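Local atomic coordinates of tRNA (guanine(26)-N(2))-dimethyltransferase (Pyrococcus horikoshii, PDB entry 2DUL), a protein that probably dimethylates the N(2) amino group of guanine 26 in a number of tRNAs, with S-adenosyl-L-methionine as methyl donor. Residues 321-326 against 356-361; 349-354 against 363-368. All coordinates share one frame; numbering follows the deposited sequence.

Interaction 1: residues 321-326 against 356-361; sequences FYDTHA and HFSPTG
The carboxylate of Asp-323 meets the hydroxyl of Thr-360, with Thr-360 OG1 3.0 Å from Asp-323 OD1 and equally near OD2, a weak hydrogen bond. Asp-323 CG stands anti to the backbone N (chi1 -170°), beside the carbonyl carbon, from where the carboxylate comes back to Thr-360 and the N-H of Ala-326. OD1 accepts from Ala-326 N at 2.9 Å, almost straight at 176°, which makes Asp-323 the N-cap of helix 324-331. Water 1 donates to Asp-323 OD2 at 2.6 Å and accepts from Ser-358 OG, tying in the start of the type I turn 358-361. The third residue of that turn is tied to the first of the helix by a backbone hydrogen bond, Thr-324 N to Thr-360 O, 3.1 Å. Asp-323 and Gly-361 form an antiparallel non-hydrogen-bonded pair, joining edge strand 322-323, which runs straight into the helix, to the start of strand 361-364 in the small antiparallel sheet.

Phe-321 supplies the apolar half. Its CG, between backbone N and carbonyl carbon (chi1 59°), sends the ring toward Gly-361 and Phe-357. The ring lies oblique to both: CD1 is 3.6 Å from Gly-361 CA at the end of the turn, and CE2 is 3.8 Å from Phe-357 CB just before it.

An alanine at Asp-323 would probably leave Ala-326 N without its cap and the Thr-360 hydroxyl and water 1 without their acceptor. One buried carboxylate thus serves three donors, and the amide-rich helix end is likely to steady its charge.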
loop_
_atom_site.group_PDB
_atom_site.type_symbol
_atom_site.label_atom_id
_atom_site.label_comp_id
_atom_site.label_asym_id
_atom_site.label_seq_id
_atom_site.Cartn_x
_atom_site.Cartn_y
_atom_site.Cartn_z
ATOM N N PHE A 321 17.193 -1.707 -6.124
ATOM C CA PHE A 321 18.076 -2.781 -5.688
ATOM C C PHE A 321 18.705 -3.468 -6.887
ATOM O O PHE A 321 18.410 -3.125 -8.033
ATOM C CB PHE A 321 17.273 -3.797 -4.869
ATOM C CG PHE A 321 16.118 -4.413 -5.619
ATOM C CD1 PHE A 321 16.281 -5.594 -6.339
ATOM C CD2 PHE A 321 14.859 -3.807 -5.604
ATOM C CE1 PHE A 321 15.207 -6.166 -7.034
ATOM C CE2 PHE A 321 13.781 -4.367 -6.293
ATOM C CZ PHE A 321 13.955 -5.551 -7.010
ATOM N N TYR A 322 19.577 -4.432 -6.620
ATOM C CA TYR A 322 20.236 -5.172 -7.684
ATOM C C TYR A 322 19.762 -6.618 -7.625
ATOM O O TYR A 322 19.862 -7.267 -6.588
ATOM C CB TYR A 322 21.761 -5.105 -7.521
ATOM C CG TYR A 322 22.314 -3.694 -7.590
ATOM C CD1 TYR A 322 22.105 -2.898 -8.717
ATOM C CD2 TYR A 322 23.013 -3.142 -6.517
ATOM C CE1 TYR A 322 22.575 -1.584 -8.771
ATOM C CE2 TYR A 322 23.487 -1.828 -6.563
ATOM C CZ TYR A 322 23.262 -1.057 -7.691
ATOM O OH TYR A 322 23.716 0.247 -7.738
ATOM N N ASP A 323 19.226 -7.107 -8.737
ATOM C CA ASP A 323 18.736 -8.480 -8.807
ATOM C C ASP A 323 19.876 -9.353 -9.327
ATOM O O ASP A 323 20.237 -9.279 -10.497
ATOM C CB ASP A 323 17.530 -8.553 -9.741
ATOM C CG ASP A 323 16.827 -9.897 -9.683
ATOM O OD1 ASP A 323 17.411 -10.900 -10.152
ATOM O OD2 ASP A 323 15.694 -9.946 -9.153
ATOM N N THR A 324 20.445 -10.168 -8.444
ATOM C CA THR A 324 21.566 -11.033 -8.802
ATOM C C THR A 324 21.291 -11.916 -10.015
ATOM O O THR A 324 22.159 -12.105 -10.866
ATOM C CB THR A 324 21.968 -11.937 -7.618
ATOM O OG1 THR A 324 22.208 -11.129 -6.457
ATOM C CG2 THR A 324 23.240 -12.701 -7.951
ATOM N N HIS A 325 20.083 -12.455 -10.096
ATOM C CA HIS A 325 19.730 -13.318 -11.214
ATOM C C HIS A 325 19.651 -12.545 -12.531
ATOM O O HIS A 325 20.338 -12.878 -13.497
ATOM C CB HIS A 325 18.400 -14.018 -10.932
ATOM C CG HIS A 325 18.015 -15.014 -11.979
ATOM N ND1 HIS A 325 17.484 -14.649 -13.197
ATOM C CD2 HIS A 325 18.129 -16.363 -12.008
ATOM C CE1 HIS A 325 17.286 -15.729 -13.931
ATOM N NE2 HIS A 325 17.670 -16.783 -13.233
ATOM N N ALA A 326 18.826 -11.504 -12.564
ATOM C CA ALA A 326 18.663 -10.701 -13.773
ATOM C C ALA A 326 19.977 -10.085 -14.256
ATOM O O ALA A 326 20.261 -10.082 -15.452
ATOM C CB ALA A 326 17.624 -9.604 -13.537
ATOM N N HIS A 356 11.681 -7.624 0.079
ATOM C CA HIS A 356 10.407 -8.286 -0.174
ATOM C C HIS A 356 9.962 -8.105 -1.629
ATOM O O HIS A 356 9.048 -8.788 -2.090
ATOM C CB HIS A 356 9.334 -7.710 0.751
ATOM C CG HIS A 356 8.865 -6.348 0.344
ATOM N ND1 HIS A 356 7.731 -6.146 -0.413
ATOM C CD2 HIS A 356 9.407 -5.122 0.544
ATOM C CE1 HIS A 356 7.594 -4.855 -0.662
ATOM N NE2 HIS A 356 8.598 -4.212 -0.093
ATOM N N PHE A 357 10.603 -7.187 -2.349
ATOM C CA PHE A 357 10.237 -6.927 -3.741
ATOM C C PHE A 357 10.616 -8.052 -4.702
ATOM O O PHE A 357 9.986 -8.224 -5.747
ATOM C CB PHE A 357 10.872 -5.618 -4.229
ATOM C CG PHE A 357 10.218 -4.374 -3.679
ATOM C CD1 PHE A 357 8.868 -4.114 -3.917
ATOM C CD2 PHE A 357 10.956 -3.454 -2.939
ATOM C CE1 PHE A 357 8.265 -2.955 -3.429
ATOM C CE2 PHE A 357 10.363 -2.289 -2.446
ATOM C CZ PHE A 357 9.015 -2.039 -2.691
ATOM N N SER A 358 11.645 -8.814 -4.349
ATOM C CA SER A 358 12.112 -9.916 -5.188
ATOM C C SER A 358 12.957 -10.878 -4.364
ATOM O O SER A 358 13.718 -10.456 -3.497
ATOM C CB SER A 358 12.942 -9.378 -6.354
ATOM O OG SER A 358 13.573 -10.432 -7.057
ATOM N N PRO A 359 12.839 -12.190 -4.634
ATOM C CA PRO A 359 13.595 -13.216 -3.911
ATOM C C PRO A 359 15.103 -13.178 -4.154
ATOM O O PRO A 359 15.882 -13.611 -3.307
ATOM C CB PRO A 359 12.958 -14.514 -4.400
ATOM C CG PRO A 359 12.610 -14.186 -5.818
ATOM C CD PRO A 359 12.001 -12.802 -5.683
ATOM N N THR A 360 15.515 -12.663 -5.308
ATOM C CA THR A 360 16.939 -12.582 -5.631
ATOM C C THR A 360 17.455 -11.143 -5.617
ATOM O O THR A 360 18.572 -10.870 -6.063
ATOM C CB THR A 360 17.229 -13.201 -7.012
ATOM O OG1 THR A 360 16.342 -12.638 -7.989
ATOM C CG2 THR A 360 17.036 -14.713 -6.966
ATOM N N GLY A 361 16.649 -10.228 -5.091
ATOM C CA GLY A 361 17.066 -8.840 -5.045
ATOM C C GLY A 361 17.830 -8.479 -3.784
ATOM O O GLY A 361 17.547 -8.995 -2.704
HETATM O O HOH W 1 13.197 -9.320 -9.622
#

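Interaction 2: residues 349-354 against 363-368; sequences GYEATR and KTSAPY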
loop_
_atom_site.group_PDB
_atom_site.type_symbol
_atom_site.label_atom_id
_atom_site.label_comp_id
_atom_site.label_asym_id
_atom_site.label_seq_id
_atom_site.Cartn_x
_atom_site.Cartn_y
_atom_site.Cartn_z
ATOM N N GLY A 349 32.050 -3.463 4.515
ATOM C CA GLY A 349 31.582 -2.236 5.134
ATOM C C GLY A 349 30.333 -1.599 4.548
ATOM O O GLY A 349 30.035 -0.442 4.851
ATOM N N TYR A 350 29.602 -2.333 3.713
ATOM C CA TYR A 350 28.381 -1.794 3.117
ATOM C C TYR A 350 27.123 -2.385 3.734
ATOM O O TYR A 350 27.126 -3.510 4.232
ATOM C CB TYR A 350 28.328 -2.064 1.607
ATOM C CG TYR A 350 29.414 -1.389 0.811
ATOM C CD1 TYR A 350 30.614 -2.043 0.537
ATOM C CD2 TYR A 350 29.257 -0.077 0.363
ATOM C CE1 TYR A 350 31.633 -1.403 -0.160
ATOM C CE2 TYR A 350 30.267 0.571 -0.333
ATOM C CZ TYR A 350 31.455 -0.097 -0.589
ATOM O OH TYR A 350 32.471 0.553 -1.251
ATOM N N GLU A 351 26.044 -1.615 3.697
ATOM C CA GLU A 351 24.766 -2.090 4.203
ATOM C C GLU A 351 24.195 -2.942 3.077
ATOM O O GLU A 351 24.292 -2.571 1.906
ATOM C CB GLU A 351 23.839 -0.913 4.475
ATOM C CG GLU A 351 24.284 -0.023 5.621
ATOM C CD GLU A 351 23.667 1.355 5.540
ATOM O OE1 GLU A 351 24.094 2.141 4.666
ATOM O OE2 GLU A 351 22.753 1.650 6.337
ATOM N N ALA A 352 23.616 -4.085 3.423
ATOM C CA ALA A 352 23.039 -4.972 2.423
ATOM C C ALA A 352 22.006 -5.878 3.067
ATOM O O ALA A 352 22.272 -6.493 4.099
ATOM C CB ALA A 352 24.133 -5.807 1.775
ATOM N N THR A 353 20.828 -5.957 2.455
ATOM C CA THR A 353 19.755 -6.799 2.970
ATOM C C THR A 353 18.966 -7.390 1.813
ATOM O O THR A 353 19.121 -6.978 0.662
ATOM C CB THR A 353 18.738 -5.999 3.818
ATOM O OG1 THR A 353 17.983 -5.134 2.954
ATOM C CG2 THR A 353 19.442 -5.164 4.876
ATOM N N ARG A 354 18.120 -8.360 2.132
ATOM C CA ARG A 354 17.256 -8.966 1.134
ATOM C C ARG A 354 16.096 -7.978 1.030
ATOM O O ARG A 354 15.998 -7.053 1.838
ATOM C CB ARG A 354 16.738 -10.322 1.626
ATOM C CG ARG A 354 17.792 -11.413 1.724
ATOM C CD ARG A 354 17.273 -12.596 2.533
ATOM N NE ARG A 354 18.258 -13.670 2.647
ATOM C CZ ARG A 354 18.508 -14.562 1.694
ATOM N NH1 ARG A 354 19.427 -15.500 1.887
ATOM N NH2 ARG A 354 17.830 -14.529 0.553
ATOM N N LYS A 363 19.186 -5.096 -1.592
ATOM C CA LYS A 363 19.208 -3.656 -1.365
ATOM C C LYS A 363 20.591 -3.411 -0.779
ATOM O O LYS A 363 21.012 -4.118 0.141
ATOM C CB LYS A 363 18.155 -3.252 -0.323
ATOM C CG LYS A 363 17.066 -2.286 -0.805
ATOM C CD LYS A 363 15.913 -3.020 -1.443
ATOM C CE LYS A 363 14.650 -2.159 -1.505
ATOM N NZ LYS A 363 14.790 -0.921 -2.327
ATOM N N THR A 364 21.308 -2.426 -1.298
ATOM C CA THR A 364 22.629 -2.149 -0.771
ATOM C C THR A 364 23.081 -0.727 -1.033
ATOM O O THR A 364 22.663 -0.098 -2.006
ATOM C CB THR A 364 23.681 -3.110 -1.358
ATOM O OG1 THR A 364 24.959 -2.831 -0.774
ATOM C CG2 THR A 364 23.779 -2.951 -2.866
ATOM N N SER A 365 23.937 -0.226 -0.150
ATOM C CA SER A 365 24.481 1.117 -0.289
ATOM C C SER A 365 25.650 1.090 -1.274
ATOM O O SER A 365 26.084 2.130 -1.769
ATOM C CB SER A 365 24.971 1.622 1.073
ATOM O OG SER A 365 25.935 0.735 1.633
ATOM N N ALA A 366 26.146 -0.108 -1.566
ATOM C CA ALA A 366 27.284 -0.269 -2.467
ATOM C C ALA A 366 27.041 0.205 -3.895
ATOM O O ALA A 366 25.936 0.095 -4.417
ATOM C CB ALA A 366 27.724 -1.731 -2.488
ATOM N N PRO A 367 28.082 0.755 -4.538
ATOM C CA PRO A 367 27.964 1.234 -5.919
ATOM C C PRO A 367 27.775 0.010 -6.814
ATOM O O PRO A 367 28.198 -1.089 -6.461
ATOM C CB PRO A 367 29.311 1.913 -6.172
ATOM C CG PRO A 367 29.759 2.329 -4.795
ATOM C CD PRO A 367 29.383 1.138 -3.961
ATOM N N TYR A 368 27.140 0.201 -7.961
ATOM C CA TYR A 368 26.911 -0.887 -8.906
ATOM C C TYR A 368 28.177 -1.696 -9.213
ATOM O O TYR A 368 28.161 -2.927 -9.184
ATOM C CB TYR A 368 26.348 -0.324 -10.213
ATOM C CG TYR A 368 26.243 -1.350 -11.322
ATOM C CD1 TYR A 368 25.197 -2.273 -11.354
ATOM C CD2 TYR A 368 27.203 -1.404 -12.333
ATOM C CE1 TYR A 368 25.107 -3.232 -12.374
ATOM C CE2 TYR A 368 27.129 -2.353 -13.354
ATOM C CZ TYR A 368 26.083 -3.263 -13.369
ATOM O OH TYR A 368 26.028 -4.205 -14.371
HETATM O O HOH W 2 26.887 1.586 4.028
#
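Glu-351 O takes two hydrogen bonds from the opposing strand end, one from Ser-365 N at 3.1 Å and a shorter one from Thr-364 OG1 at 2.8 Å. The threonine reaches it because OG1 stands anti to its own backbone N (chi1 -178°). The same hydroxyl oxygen accepts from Ala-366 N at 3.1 Å, closing an ST turn, so it links the carbonyl across the hairpin to the chain that leaves it. Regular pairing follows further along: Thr-353 and Lys-363 are an antiparallel hydrogen-bonded pair, with Lys-363 N to Thr-353 O at 2.9 Å and the return bond from Thr-353 N to Lys-363 O. Ala-352 and Thr-364 make the non-hydrogen-bonded pair between, where Ala-352 CA also approaches Lys-363 O in a CA-H...O contact.

Water adds a polar link at the margin, donating to Glu-351 OE1 and lying 2.7 Å from Ser-365 OG. The same serine oxygen comes to the edge of the Tyr-350 ring in plane, 3.6 Å from CD2.

The apolar packing gathers on Tyr-350. Ala-366 CB sits over one ring face, 3.9 Å from the centroid and 22° off the normal, a CH-pi contact displaced toward the CG and CD2 rim. Pro-367 crosses the tyrosine at about a right angle, its CD 3.8 Å from Tyr-350 CE2.

Around the hairpin, Ala-352 packs on Leu-345 of helix 338-347, and Thr-353 OG1 is hydrogen-bonded to Leu-316 N. Lys-363 NZ reaches the backbone oxygens of Ile-318 and Leu-320 and makes a salt bridge to Glu-194 of helix 192-209. Pro-367 is the N-cap residue of helix 368-375, so the chain passes from this side of the hairpin straight into the C-terminal helix.

How the interactions relate
Both contacts build the small antiparallel sheet in which strand 361-364 lies between 322-323 and 352-355: interaction 1 joins the turn at the start of that middle strand to strand 322-323, interaction 2 pairs its other edge with strand 352-355. Their centres are 12 Å apart, and side chains join them directly. Phe-321 CB packs 3.8 Å from Lys-363 CD, and Tyr-322 CD2 lies 3.7 Å from Thr-364 CG2. The order of helices 302-314, 324-331 and 338-347 with these strands resembles a winged helix. Neither contact lies near the predicted S-adenosyl-L-methionine residues. The side chains of Phe-357 and Lys-363 each come within about 4 Å of bound glycerol, probably from the crystallisation liquor.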